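Local coordinates for PUA domain-containing protein (Aeropyrum pernix, PDB 2CX0) that is of uncharacterised function but carries a PUA domain and probably binds RNA, perhaps with a part in translation initiation, at residues A[31-36]-A[73-78]; A[89-94]-A[128-133]; A[108-113]-A[164-169]; A[120-125]-A[147-152]. All blocks are in the same frame, centred on the assembly; numbering follows the deposited sequence.

Interaction 1: residues A[31-36]-A[73-78]; sequences KPYYTR and DGRIYP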
loop_
_atom_site.group_PDB
_atom_site.type_symbol
_atom_site.label_atom_id
_atom_site.label_comp_id
_atom_site.label_asym_id
_atom_site.label_seq_id
_atom_site.Cartn_x
_atom_site.Cartn_y
_atom_site.Cartn_z
ATOM N N LYS A 31 -9.817 -9.725 5.867
ATOM C CA LYS A 31 -9.612 -10.201 7.229
ATOM C C LYS A 31 -8.385 -11.053 7.526
ATOM O O LYS A 31 -7.723 -10.861 8.555
ATOM C CB LYS A 31 -10.870 -10.890 7.715
ATOM C CG LYS A 31 -11.970 -9.860 8.044
ATOM C CD LYS A 31 -13.263 -10.592 8.382
ATOM C CE LYS A 31 -14.473 -9.663 8.439
ATOM N NZ LYS A 31 -15.774 -10.429 8.645
ATOM N N PRO A 32 -8.028 -11.941 6.602
ATOM C CA PRO A 32 -6.863 -12.783 6.844
ATOM C C PRO A 32 -5.538 -12.087 6.789
ATOM O O PRO A 32 -4.581 -12.623 7.331
ATOM C CB PRO A 32 -6.937 -13.826 5.729
ATOM C CG PRO A 32 -8.392 -13.712 5.213
ATOM C CD PRO A 32 -8.654 -12.259 5.314
ATOM N N TYR A 33 -5.452 -10.924 6.124
ATOM C CA TYR A 33 -4.141 -10.277 5.944
ATOM C C TYR A 33 -3.756 -9.030 6.725
ATOM O O TYR A 33 -2.632 -8.552 6.601
ATOM C CB TYR A 33 -3.981 -9.994 4.460
ATOM C CG TYR A 33 -4.244 -11.206 3.652
ATOM C CD1 TYR A 33 -3.363 -12.302 3.696
ATOM C CD2 TYR A 33 -5.387 -11.289 2.828
ATOM C CE1 TYR A 33 -3.624 -13.442 2.924
ATOM C CE2 TYR A 33 -5.645 -12.417 2.060
ATOM C CZ TYR A 33 -4.764 -13.487 2.108
ATOM O OH TYR A 33 -4.961 -14.595 1.307
ATOM N N TYR A 34 -4.672 -8.524 7.542
ATOM C CA TYR A 34 -4.473 -7.286 8.272
ATOM C C TYR A 34 -4.986 -7.515 9.671
ATOM O O TYR A 34 -5.815 -8.403 9.877
ATOM C CB TYR A 34 -5.307 -6.185 7.587
ATOM C CG TYR A 34 -4.842 -5.971 6.168
ATOM C CD1 TYR A 34 -3.589 -5.386 5.917
ATOM C CD2 TYR A 34 -5.601 -6.408 5.087
ATOM C CE1 TYR A 34 -3.108 -5.235 4.609
ATOM C CE2 TYR A 34 -5.139 -6.277 3.774
ATOM C CZ TYR A 34 -3.886 -5.677 3.545
ATOM O OH TYR A 34 -3.444 -5.497 2.284
ATOM N N THR A 35 -4.528 -6.695 10.606
ATOM C CA THR A 35 -4.961 -6.815 11.991
ATOM C C THR A 35 -6.447 -6.534 12.093
ATOM O O THR A 35 -7.167 -7.204 12.839
ATOM C CB THR A 35 -4.196 -5.817 12.868
ATOM O OG1 THR A 35 -2.792 -6.106 12.793
ATOM C CG2 THR A 35 -4.637 -5.878 14.299
ATOM N N ARG A 36 -6.911 -5.539 11.361
ATOM C CA ARG A 36 -8.342 -5.211 11.404
ATOM C C ARG A 36 -8.744 -4.398 10.177
ATOM O O ARG A 36 -7.882 -3.855 9.497
ATOM C CB ARG A 36 -8.658 -4.374 12.642
ATOM C CG ARG A 36 -8.163 -2.935 12.524
ATOM C CD ARG A 36 -8.357 -2.115 13.838
ATOM N NE ARG A 36 -7.451 -2.576 14.875
ATOM C CZ ARG A 36 -6.272 -2.033 15.126
ATOM N NH1 ARG A 36 -5.860 -0.988 14.428
ATOM N NH2 ARG A 36 -5.504 -2.576 16.059
ATOM N N ASP A 73 -1.175 -10.992 -7.348
ATOM C CA ASP A 73 -1.219 -12.235 -6.587
ATOM C C ASP A 73 -2.689 -12.481 -6.105
ATOM O O ASP A 73 -2.945 -13.401 -5.315
ATOM C CB ASP A 73 -0.303 -12.158 -5.359
ATOM C CG ASP A 73 -0.609 -10.928 -4.432
ATOM O OD1 ASP A 73 -1.663 -10.269 -4.583
ATOM O OD2 ASP A 73 0.221 -10.624 -3.532
ATOM N N GLY A 74 -3.617 -11.630 -6.560
ATOM C CA GLY A 74 -5.025 -11.736 -6.162
ATOM C C GLY A 74 -5.405 -11.188 -4.768
ATOM O O GLY A 74 -6.552 -11.365 -4.290
ATOM N N ARG A 75 -4.429 -10.563 -4.087
ATOM C CA ARG A 75 -4.690 -9.981 -2.811
ATOM C C ARG A 75 -4.960 -8.478 -2.937
ATOM O O ARG A 75 -4.534 -7.836 -3.924
ATOM C CB ARG A 75 -3.505 -10.163 -1.864
ATOM C CG ARG A 75 -3.425 -11.538 -1.259
ATOM C CD ARG A 75 -2.560 -11.532 0.007
ATOM N NE ARG A 75 -1.186 -11.104 -0.269
ATOM C CZ ARG A 75 -0.182 -11.239 0.604
ATOM N NH1 ARG A 75 -0.390 -11.792 1.812
ATOM N NH2 ARG A 75 1.036 -10.831 0.273
ATOM N N ILE A 76 -5.678 -7.966 -1.939
ATOM C CA ILE A 76 -6.020 -6.550 -1.920
ATOM C C ILE A 76 -5.026 -5.820 -0.990
ATOM O O ILE A 76 -4.798 -6.245 0.167
ATOM C CB ILE A 76 -7.482 -6.348 -1.454
ATOM C CG1 ILE A 76 -8.439 -6.919 -2.534
ATOM C CG2 ILE A 76 -7.808 -4.799 -1.285
ATOM C CD1 ILE A 76 -9.682 -7.509 -1.909
ATOM N N TYR A 77 -4.455 -4.730 -1.514
ATOM C CA TYR A 77 -3.475 -3.903 -0.822
ATOM C C TYR A 77 -3.943 -2.441 -0.676
ATOM O O TYR A 77 -4.793 -1.953 -1.411
ATOM C CB TYR A 77 -2.158 -3.821 -1.631
ATOM C CG TYR A 77 -1.383 -5.086 -1.740
ATOM C CD1 TYR A 77 -0.232 -5.276 -0.976
ATOM C CD2 TYR A 77 -1.824 -6.108 -2.596
ATOM C CE1 TYR A 77 0.489 -6.492 -1.058
ATOM C CE2 TYR A 77 -1.110 -7.352 -2.687
ATOM C CZ TYR A 77 0.029 -7.507 -1.911
ATOM O OH TYR A 77 0.708 -8.690 -1.937
ATOM N N PRO A 78 -3.412 -1.750 0.318
ATOM C CA PRO A 78 -3.783 -0.344 0.511
ATOM C C PRO A 78 -2.827 0.528 -0.334
ATOM O O PRO A 78 -1.621 0.196 -0.533
ATOM C CB PRO A 78 -3.480 -0.068 1.994
ATOM C CG PRO A 78 -2.258 -1.123 2.273
ATOM C CD PRO A 78 -2.593 -2.325 1.396
#
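The Tyr33 ring is covered on both faces: Arg75 CD lies over the centre of one, 3.6 Å from the ring centroid, and Pro32 CB over the centre of the other. Tyr33 CD1 meets Arg75 NH1 at 3.6 Å, near the guanidinium plane; the two flat groups stand 88° apart, with the edge of the guanidinium toward the ring. The methylene makes the main contact, a CH-pi one; with Arg75 CZ 5.0 Å from the Tyr33 centroid, any cation-pi attraction is weak. The Tyr34 ring has Tyr33 CB over one face, offset toward the rim, and Ile76 O in plane at its edge. Tyr34 OH donates to Ile76 O over 2.6 Å, on a lone pair in the carbonyl plane, and Pro78 CD comes tip to tip to Tyr34 OH at 3.4 Å. The bend of Arg75 at chi3 (-60°) sets NE 3.6 Å from Asp73 OD2, a salt bridge, while NH2 bonds to Tyr77 OH and to Gly126 O. Tyr77 OH donates to the syn lone pair of Asp73 OD2, and Asp73 OD1 takes Arg75 N in an Asx turn. An alanine in place of Tyr33 would probably leave the Arg75 CD methylene without the ring it lies on and open a gap between it and Pro32 CB. The contact ties the loop after helix 20-30 to outermost strand 76-78 of the antiparallel sheet. Its chemistry divides the work: the buried Tyr34 hydroxyl donates to a main-chain carbonyl, whereas the charge of Arg75 is probably met in part by Asp73, with Gly126 O taking NH2, and its CD methylene covers the Tyr33 face.

Interaction 2: residues A[89-94]-A[128-133]; sequences DWLKGV and VVAALY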
loop_
_atom_site.group_PDB
_atom_site.type_symbol
_atom_site.label_atom_id
_atom_site.label_comp_id
_atom_site.label_asym_id
_atom_site.label_seq_id
_atom_site.Cartn_x
_atom_site.Cartn_y
_atom_site.Cartn_z
ATOM N N ASP A 89 -1.675 1.336 11.869
ATOM C CA ASP A 89 -1.821 0.392 12.974
ATOM C C ASP A 89 -2.674 -0.843 12.624
ATOM O O ASP A 89 -2.566 -1.856 13.274
ATOM C CB ASP A 89 -2.359 1.097 14.236
ATOM C CG ASP A 89 -2.237 0.221 15.464
ATOM O OD1 ASP A 89 -1.089 0.006 15.893
ATOM O OD2 ASP A 89 -3.285 -0.286 15.971
ATOM N N TRP A 90 -3.488 -0.749 11.591
ATOM C CA TRP A 90 -4.301 -1.876 11.155
ATOM C C TRP A 90 -3.511 -2.930 10.329
ATOM O O TRP A 90 -4.018 -4.029 10.035
ATOM C CB TRP A 90 -5.483 -1.348 10.348
ATOM C CG TRP A 90 -5.114 -0.658 9.072
ATOM C CD1 TRP A 90 -4.587 0.608 8.927
ATOM C CD2 TRP A 90 -5.221 -1.200 7.749
ATOM N NE1 TRP A 90 -4.356 0.878 7.597
ATOM C CE2 TRP A 90 -4.741 -0.212 6.849
ATOM C CE3 TRP A 90 -5.679 -2.425 7.234
ATOM C CZ2 TRP A 90 -4.712 -0.414 5.449
ATOM C CZ3 TRP A 90 -5.645 -2.634 5.839
ATOM C CH2 TRP A 90 -5.163 -1.630 4.966
ATOM N N LEU A 91 -2.277 -2.597 9.942
ATOM C CA LEU A 91 -1.422 -3.557 9.204
ATOM C C LEU A 91 -0.798 -4.501 10.205
ATOM O O LEU A 91 -0.634 -4.140 11.380
ATOM C CB LEU A 91 -0.284 -2.816 8.491
ATOM C CG LEU A 91 -0.794 -1.730 7.518
ATOM C CD1 LEU A 91 0.515 -0.972 6.980
ATOM C CD2 LEU A 91 -1.622 -2.295 6.372
ATOM N N LYS A 92 -0.429 -5.702 9.768
ATOM C CA LYS A 92 0.219 -6.666 10.696
ATOM C C LYS A 92 1.593 -6.117 11.144
ATOM O O LYS A 92 2.068 -6.385 12.249
ATOM C CB LYS A 92 0.395 -7.973 9.979
ATOM C CG LYS A 92 -0.942 -8.694 9.821
ATOM C CD LYS A 92 -0.721 -10.107 9.324
ATOM C CE LYS A 92 -2.039 -10.865 9.179
ATOM N NZ LYS A 92 -2.480 -11.563 10.428
ATOM N N GLY A 93 2.245 -5.363 10.268
ATOM C CA GLY A 93 3.520 -4.804 10.673
ATOM C C GLY A 93 4.019 -3.670 9.792
ATOM O O GLY A 93 3.478 -3.407 8.708
ATOM N N VAL A 94 5.013 -2.960 10.288
ATOM C CA VAL A 94 5.626 -1.926 9.493
ATOM C C VAL A 94 7.141 -2.056 9.769
ATOM O O VAL A 94 7.538 -2.575 10.830
ATOM C CB VAL A 94 5.158 -0.500 9.851
ATOM C CG1 VAL A 94 3.669 -0.286 9.485
ATOM C CG2 VAL A 94 5.491 -0.226 11.239
ATOM N N VAL A 128 1.541 -8.645 4.222
ATOM C CA VAL A 128 1.557 -7.287 3.713
ATOM C C VAL A 128 2.092 -6.356 4.812
ATOM O O VAL A 128 1.597 -6.366 5.942
ATOM C CB VAL A 128 0.142 -6.806 3.355
ATOM C CG1 VAL A 128 0.210 -5.369 2.812
ATOM C CG2 VAL A 128 -0.510 -7.790 2.351
ATOM N N VAL A 129 3.103 -5.557 4.471
ATOM C CA VAL A 129 3.634 -4.591 5.422
ATOM C C VAL A 129 3.910 -3.277 4.707
ATOM O O VAL A 129 3.945 -3.235 3.457
ATOM C CB VAL A 129 4.952 -5.064 6.071
ATOM C CG1 VAL A 129 4.718 -6.396 6.823
ATOM C CG2 VAL A 129 6.120 -5.222 4.940
ATOM N N ALA A 130 4.120 -2.210 5.484
ATOM C CA ALA A 130 4.449 -0.912 4.912
ATOM C C ALA A 130 5.828 -0.507 5.399
ATOM O O ALA A 130 6.174 -0.829 6.542
ATOM C CB ALA A 130 3.432 0.201 5.357
ATOM N N ALA A 131 6.587 0.191 4.547
ATOM C CA ALA A 131 7.896 0.693 4.946
ATOM C C ALA A 131 7.743 2.201 5.193
ATOM O O ALA A 131 7.263 2.926 4.315
ATOM C CB ALA A 131 8.933 0.467 3.858
ATOM N N LEU A 132 8.233 2.668 6.353
ATOM C CA LEU A 132 8.091 4.089 6.704
ATOM C C LEU A 132 9.457 4.713 6.998
ATOM O O LEU A 132 10.327 4.107 7.668
ATOM C CB LEU A 132 7.288 4.264 8.021
ATOM C CG LEU A 132 5.756 4.269 7.946
ATOM C CD1 LEU A 132 5.239 3.011 7.170
ATOM C CD2 LEU A 132 5.238 4.202 9.446
ATOM N N TYR A 133 9.634 5.938 6.538
ATOM C CA TYR A 133 10.904 6.657 6.857
ATOM C C TYR A 133 10.820 6.845 8.384
ATOM O O TYR A 133 9.828 7.417 8.879
ATOM C CB TYR A 133 10.888 8.018 6.150
ATOM C CG TYR A 133 12.058 8.902 6.529
ATOM C CD1 TYR A 133 13.301 8.346 6.888
ATOM C CD2 TYR A 133 11.944 10.293 6.492
ATOM C CE1 TYR A 133 14.425 9.190 7.201
ATOM C CE2 TYR A 133 13.039 11.129 6.791
ATOM C CZ TYR A 133 14.259 10.582 7.138
ATOM O OH TYR A 133 15.291 11.453 7.416
HETATM O O HOH W 1 -0.764 -6.438 7.153
#
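Apolar contacts join Leu91, Val94, Ala130 and Leu132. Leu91 CD1, extended anti to CA (chi2 175°), presses on Ala130 CB at 3.5 Å. Val94 CG1 approaches the same methyl, Ala130 CB, at 4.2 Å and reaches Leu132 CD1 at 4.3 Å. Val94 and Ala130 point to one face of the sheet, where Leu83 of helix 80-86 packs on both Leu91 and Ala130; Val129 points to the other, with its CB 3.4 Å from Gly93 O, and Phe123 packs there on both Gly93 and Val129.

The one direct main-chain hydrogen bond is weak: Ala130 N donates to Gly93 O over 3.5 Å. Val94 CA lies 3.2 Å from Ala130 O in a CA-H...O contact. Val94 pairs with Ala130 in parallel, and Ala130 is also bonded to Val95 one residue on.

A water bridges the main chains at the start of the pair, accepting from Lys92 N at 2.7 Å and donating to Val128 O at 2.7 Å, where the two have not yet come close enough to bond directly.

On its other side the 89-94 chain is held by backbone bonds from Lys92 to Ser122 and from Val94 to Glu120. Strand 93-97 thus runs parallel to 128-133 and antiparallel to 116-121, the parallel step in an otherwise antiparallel six-stranded sheet, as expected of the mixed, barrel-like sheet of a PUA domain.

Interaction 3: residues A[108-113]-A[164-169]; sequences GAHLMI and AVRRVH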
loop_
_atom_site.group_PDB
_atom_site.type_symbol
_atom_site.label_atom_id
_atom_site.label_comp_id
_atom_site.label_asym_id
_atom_site.label_seq_id
_atom_site.Cartn_x
_atom_site.Cartn_y
_atom_site.Cartn_z
ATOM N N GLY A 108 11.550 3.662 -6.309
ATOM C CA GLY A 108 11.043 2.382 -6.801
ATOM C C GLY A 108 11.860 1.162 -6.465
ATOM O O GLY A 108 11.597 0.051 -6.953
ATOM N N ALA A 109 12.880 1.317 -5.647
ATOM C CA ALA A 109 13.688 0.122 -5.262
ATOM C C ALA A 109 12.943 -0.799 -4.240
ATOM O O ALA A 109 12.017 -0.372 -3.542
ATOM C CB ALA A 109 15.026 0.620 -4.619
ATOM N N HIS A 110 13.336 -2.068 -4.166
ATOM C CA HIS A 110 12.821 -2.965 -3.150
ATOM C C HIS A 110 13.585 -2.564 -1.882
ATOM O O HIS A 110 14.575 -1.814 -1.955
ATOM C CB HIS A 110 13.189 -4.417 -3.478
ATOM C CG HIS A 110 12.425 -4.971 -4.632
ATOM N ND1 HIS A 110 13.016 -5.342 -5.837
ATOM C CD2 HIS A 110 11.100 -5.171 -4.789
ATOM C CE1 HIS A 110 12.070 -5.744 -6.676
ATOM N NE2 HIS A 110 10.900 -5.653 -6.065
ATOM N N LEU A 111 13.114 -3.032 -0.732
ATOM C CA LEU A 111 13.783 -2.683 0.531
ATOM C C LEU A 111 14.772 -3.787 0.962
ATOM O O LEU A 111 14.396 -4.919 1.189
ATOM C CB LEU A 111 12.753 -2.413 1.662
ATOM C CG LEU A 111 13.323 -2.235 3.086
ATOM C CD1 LEU A 111 14.285 -0.967 3.098
ATOM C CD2 LEU A 111 12.114 -2.083 4.101
HETATM N N MSE A 112 16.054 -3.440 1.012
HETATM C CA MSE A 112 17.047 -4.399 1.484
HETATM C C MSE A 112 17.262 -4.210 3.011
HETATM O O MSE A 112 17.133 -3.123 3.572
HETATM C CB MSE A 112 18.343 -4.180 0.725
HETATM C CG MSE A 112 18.157 -3.970 -0.776
HETATM SE SE MSE A 112 17.378 -5.515 -1.632
HETATM C CE MSE A 112 18.866 -6.535 -1.506
ATOM N N ILE A 113 17.605 -5.305 3.674
ATOM C CA ILE A 113 17.828 -5.338 5.091
ATOM C C ILE A 113 18.752 -4.240 5.666
ATOM O O ILE A 113 18.492 -3.700 6.745
ATOM C CB ILE A 113 18.370 -6.728 5.475
ATOM C CG1 ILE A 113 17.264 -7.783 5.218
ATOM C CG2 ILE A 113 18.806 -6.737 7.000
ATOM C CD1 ILE A 113 17.837 -9.250 5.167
ATOM N N ALA A 164 14.429 -7.404 2.271
ATOM C CA ALA A 164 13.554 -7.447 3.432
ATOM C C ALA A 164 12.072 -7.407 2.986
ATOM O O ALA A 164 11.217 -8.174 3.518
ATOM C CB ALA A 164 13.850 -6.237 4.359
ATOM N N VAL A 165 11.771 -6.510 2.044
ATOM C CA VAL A 165 10.358 -6.356 1.575
ATOM C C VAL A 165 10.345 -6.143 0.063
ATOM O O VAL A 165 11.090 -5.312 -0.491
ATOM C CB VAL A 165 9.679 -5.091 2.222
ATOM C CG1 VAL A 165 8.218 -4.895 1.716
ATOM C CG2 VAL A 165 9.762 -5.208 3.798
ATOM N N ARG A 166 9.483 -6.900 -0.588
ATOM C CA ARG A 166 9.327 -6.803 -2.021
ATOM C C ARG A 166 8.332 -5.687 -2.280
ATOM O O ARG A 166 7.180 -5.708 -1.793
ATOM C CB ARG A 166 8.854 -8.164 -2.602
ATOM C CG ARG A 166 8.599 -8.129 -4.104
ATOM C CD ARG A 166 8.584 -9.517 -4.722
ATOM N NE ARG A 166 7.728 -10.465 -4.015
ATOM C CZ ARG A 166 6.404 -10.508 -4.134
ATOM N NH1 ARG A 166 5.800 -9.638 -4.937
ATOM N NH2 ARG A 166 5.685 -11.436 -3.479
ATOM N N ARG A 167 8.782 -4.710 -3.066
ATOM C CA ARG A 167 7.938 -3.574 -3.404
ATOM C C ARG A 167 6.647 -3.955 -4.193
ATOM O O ARG A 167 6.710 -4.757 -5.129
ATOM C CB ARG A 167 8.778 -2.549 -4.243
ATOM C CG ARG A 167 7.890 -1.455 -4.890
ATOM C CD ARG A 167 8.449 -0.991 -6.253
ATOM N NE ARG A 167 8.328 -2.062 -7.259
ATOM C CZ ARG A 167 9.337 -2.750 -7.778
ATOM N NH1 ARG A 167 10.582 -2.501 -7.420
ATOM N NH2 ARG A 167 9.082 -3.724 -8.639
ATOM N N VAL A 168 5.484 -3.454 -3.770
ATOM C CA VAL A 168 4.252 -3.644 -4.555
ATOM C C VAL A 168 3.771 -2.246 -5.051
ATOM O O VAL A 168 3.448 -2.039 -6.221
ATOM C CB VAL A 168 3.175 -4.306 -3.717
ATOM C CG1 VAL A 168 1.752 -4.187 -4.402
ATOM C CG2 VAL A 168 3.589 -5.804 -3.512
ATOM N N HIS A 169 3.749 -1.274 -4.152
ATOM C CA HIS A 169 3.303 0.084 -4.481
ATOM C C HIS A 169 4.166 1.075 -3.688
ATOM O O HIS A 169 4.475 0.840 -2.484
ATOM C CB HIS A 169 1.816 0.251 -4.125
ATOM C CG HIS A 169 1.361 1.677 -4.053
ATOM N ND1 HIS A 169 0.795 2.233 -2.924
ATOM C CD2 HIS A 169 1.308 2.633 -5.011
ATOM C CE1 HIS A 169 0.405 3.484 -3.196
ATOM N NE2 HIS A 169 0.708 3.743 -4.458
#
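Arg167 runs past His110 to the carbonyl of Gly108. Its CB lies 3.5 Å from His110 CD2. Bends at chi2 and chi3 bring CD and then NE round toward Gly108 O, with Arg167 CD 3.4 Å from that oxygen, and CZ is equally far from Gly108 O and from His110 NE2. At the tip, Arg167 NH1 donates to Gly108 O over 2.8 Å, nearly along the C=O axis but bent at the hydrogen (131°). The same NH1 sits over one face of the His110 ring, toward the rim, 3.4 Å from NE2 without a hydrogen bond between them; guanidinium and imidazole planes are 31° apart. Arg167 NH2 is somewhat farther from the ring.

The glycine whose carbonyl is gripped closes helix 99-107 in a Schellman motif, from which the chain enters the outermost strand 111-112. This strand pairs antiparallel with 163-170 of the PUA-domain sheet through a classic beta bulge: Ala164 and Val165 both face Leu111. Leu111 N donates to Val165 O over 3.1 Å, completing a hydrogen-bonded pair, and Leu111 O takes two donors, Ala164 N at 2.7 Å and Val165 N at 3.2 Å.

Beside the bulge, Leu111 CD2 touches Val165 CG2 at 3.9 Å, on the face where Met141 of strand 138-145 contacts both residues and where Leu105 of helix 99-107 reaches Leu111. Ala164 CB meets Ile113 CG1, and Leu152 of helix 149-158 packs against both. Farther along the strand, Arg166 CG brushes the His110 ring while its guanidinium makes a long, weak ion pair with Glu146.

Interaction 4: residues A[120-125]-A[147-152]; sequences EGSFTR and VDSSAL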
loop_
_atom_site.group_PDB
_atom_site.type_symbol
_atom_site.label_atom_id
_atom_site.label_comp_id
_atom_site.label_asym_id
_atom_site.label_seq_id
_atom_site.Cartn_x
_atom_site.Cartn_y
_atom_site.Cartn_z
ATOM N N GLU A 120 8.055 -3.080 13.617
ATOM C CA GLU A 120 6.933 -2.968 14.519
ATOM C C GLU A 120 5.890 -3.971 14.127
ATOM O O GLU A 120 5.677 -4.261 12.915
ATOM C CB GLU A 120 6.276 -1.567 14.452
ATOM C CG GLU A 120 7.093 -0.476 15.104
ATOM C CD GLU A 120 6.587 0.938 14.821
ATOM O OE1 GLU A 120 5.451 1.119 14.324
ATOM O OE2 GLU A 120 7.339 1.884 15.127
ATOM N N GLY A 121 5.191 -4.480 15.139
ATOM C CA GLY A 121 4.152 -5.454 14.825
ATOM C C GLY A 121 4.708 -6.861 14.787
ATOM O O GLY A 121 5.859 -7.091 15.194
ATOM N N SER A 122 3.914 -7.793 14.261
ATOM C CA SER A 122 4.286 -9.200 14.188
ATOM C C SER A 122 3.811 -9.715 12.831
ATOM O O SER A 122 2.645 -9.544 12.478
ATOM C CB SER A 122 3.591 -9.943 15.334
ATOM O OG SER A 122 3.938 -11.311 15.299
ATOM N N PHE A 123 4.693 -10.307 12.035
ATOM C CA PHE A 123 4.280 -10.769 10.731
ATOM C C PHE A 123 5.193 -11.874 10.260
ATOM O O PHE A 123 6.312 -12.064 10.805
ATOM C CB PHE A 123 4.279 -9.613 9.706
ATOM C CG PHE A 123 5.558 -8.855 9.627
ATOM C CD1 PHE A 123 6.616 -9.289 8.823
ATOM C CD2 PHE A 123 5.702 -7.655 10.347
ATOM C CE1 PHE A 123 7.813 -8.520 8.749
ATOM C CE2 PHE A 123 6.858 -6.908 10.279
ATOM C CZ PHE A 123 7.921 -7.337 9.479
ATOM N N THR A 124 4.728 -12.607 9.257
ATOM C CA THR A 124 5.563 -13.663 8.720
ATOM C C THR A 124 5.841 -13.376 7.249
ATOM O O THR A 124 5.200 -12.512 6.646
ATOM C CB THR A 124 4.850 -15.055 8.871
ATOM O OG1 THR A 124 3.606 -15.014 8.184
ATOM C CG2 THR A 124 4.571 -15.355 10.317
ATOM N N ARG A 125 6.809 -14.106 6.679
ATOM C CA ARG A 125 7.134 -13.970 5.272
ATOM C C ARG A 125 5.822 -14.045 4.494
ATOM O O ARG A 125 4.973 -14.902 4.792
ATOM C CB ARG A 125 8.078 -15.130 4.849
ATOM C CG ARG A 125 8.219 -15.354 3.360
ATOM C CD ARG A 125 9.416 -16.247 3.052
ATOM N NE ARG A 125 10.302 -16.299 4.201
ATOM C CZ ARG A 125 11.630 -16.350 4.140
ATOM N NH1 ARG A 125 12.256 -16.350 2.959
ATOM N NH2 ARG A 125 12.324 -16.418 5.272
ATOM N N VAL A 147 10.836 -11.900 4.909
ATOM C CA VAL A 147 11.322 -12.633 6.089
ATOM C C VAL A 147 10.357 -12.418 7.242
ATOM O O VAL A 147 9.618 -11.429 7.247
ATOM C CB VAL A 147 12.718 -12.154 6.511
ATOM C CG1 VAL A 147 13.729 -12.604 5.468
ATOM C CG2 VAL A 147 12.738 -10.640 6.670
ATOM N N ASP A 148 10.375 -13.294 8.235
ATOM C CA ASP A 148 9.463 -13.114 9.354
ATOM C C ASP A 148 9.932 -11.862 10.153
ATOM O O ASP A 148 11.145 -11.524 10.123
ATOM C CB ASP A 148 9.533 -14.331 10.279
ATOM C CG ASP A 148 9.042 -15.641 9.627
ATOM O OD1 ASP A 148 9.258 -16.714 10.254
ATOM O OD2 ASP A 148 8.436 -15.617 8.531
ATOM N N SER A 149 9.014 -11.194 10.869
ATOM C CA SER A 149 9.388 -10.040 11.703
ATOM C C SER A 149 10.442 -10.431 12.781
ATOM O O SER A 149 11.356 -9.648 13.095
ATOM C CB SER A 149 8.156 -9.451 12.411
ATOM O OG SER A 149 7.496 -10.475 13.131
ATOM N N SER A 150 10.364 -11.626 13.363
ATOM C CA SER A 150 11.379 -11.949 14.381
ATOM C C SER A 150 12.752 -12.188 13.728
ATOM O O SER A 150 13.802 -11.937 14.335
ATOM C CB SER A 150 10.949 -13.168 15.174
ATOM O OG SER A 150 10.882 -14.246 14.296
ATOM N N ALA A 151 12.773 -12.676 12.488
ATOM C CA ALA A 151 14.052 -12.860 11.850
ATOM C C ALA A 151 14.605 -11.478 11.442
ATOM O O ALA A 151 15.819 -11.251 11.522
ATOM C CB ALA A 151 13.910 -13.745 10.623
ATOM N N LEU A 152 13.730 -10.577 10.993
ATOM C CA LEU A 152 14.186 -9.274 10.548
ATOM C C LEU A 152 14.803 -8.507 11.733
ATOM O O LEU A 152 15.780 -7.760 11.569
ATOM C CB LEU A 152 13.027 -8.496 9.904
ATOM C CG LEU A 152 13.386 -7.143 9.263
ATOM C CD1 LEU A 152 14.472 -7.320 8.147
ATOM C CD2 LEU A 152 12.039 -6.539 8.649
HETATM O O HOH W 2 7.788 -13.305 13.205
HETATM O O HOH W 3 12.048 -15.467 7.860
#
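Phe123 CG and Ser149 OG each sit between their own backbone N and carbonyl carbon (chi1 53° and 54°), and the two residues meet at several points. Ser149 CB lies over the centre of the Phe123 ring, 3.5 Å from its centroid, a CH-pi contact. Ser149 OG accepts from Phe123 N over 3.0 Å in an almost straight bond (172°). In return Ser149 N donates to Phe123 O at 2.8 Å, coming from above the carbonyl plane. A water also links Phe123 O to Ser150 N, so protein and solvent answer these N-H groups at the start of helix 149-158.

Asp148 holds the N-cap position without a capping bond from its side chain; instead the anti lone pair of OD2 takes Arg125 N at 2.9 Å. The Arg125 guanidinium lays one face over Val147 CA, and a second water joins its NH2 to Asp148 N. At the ring edge, Phe123 CE1 is 3.7 Å from Val147 O, a buried oxygen with no partner in the model, and CZ is 4.3 Å from Leu152 CD2.

A serine in place of Phe123 would probably open a gap beside Ser149 CB and Leu152 CD2.

The contact fastens the loop that follows strand 116-121 to the start of helix 149-158. Ser149 and Leu152 pack on Val119 of that strand, and Phe123 and Leu152 on Val95 of neighbouring strand 93-97.

Interaction 1 closes first along the chain, within the pre-PUA region; interactions 2 and 3 pair strands of the mixed PUA sheet, and interaction 4 joins the loop after strand 116-121 to helix 149-158. Segments of interaction 2 alternate with those of interactions 3 and 4, and interaction 4 nests inside the loop interaction 3 closes. Interactions 2 and 4, centres about 11 Å apart, share neighbouring strands 93-97 and 116-121. Interaction 3 meets interaction 4 through Leu152 and interaction 2 through Val129 on Val165 and Ala131 on Leu111; interaction 1 touches it, Tyr77 on Val168. Interactions 1 and 2, about 12 Å between centres, touch through Tyr34 on Trp90 and the Arg36-Asp89 salt bridge, joining the pre-PUA region to the PUA sheet.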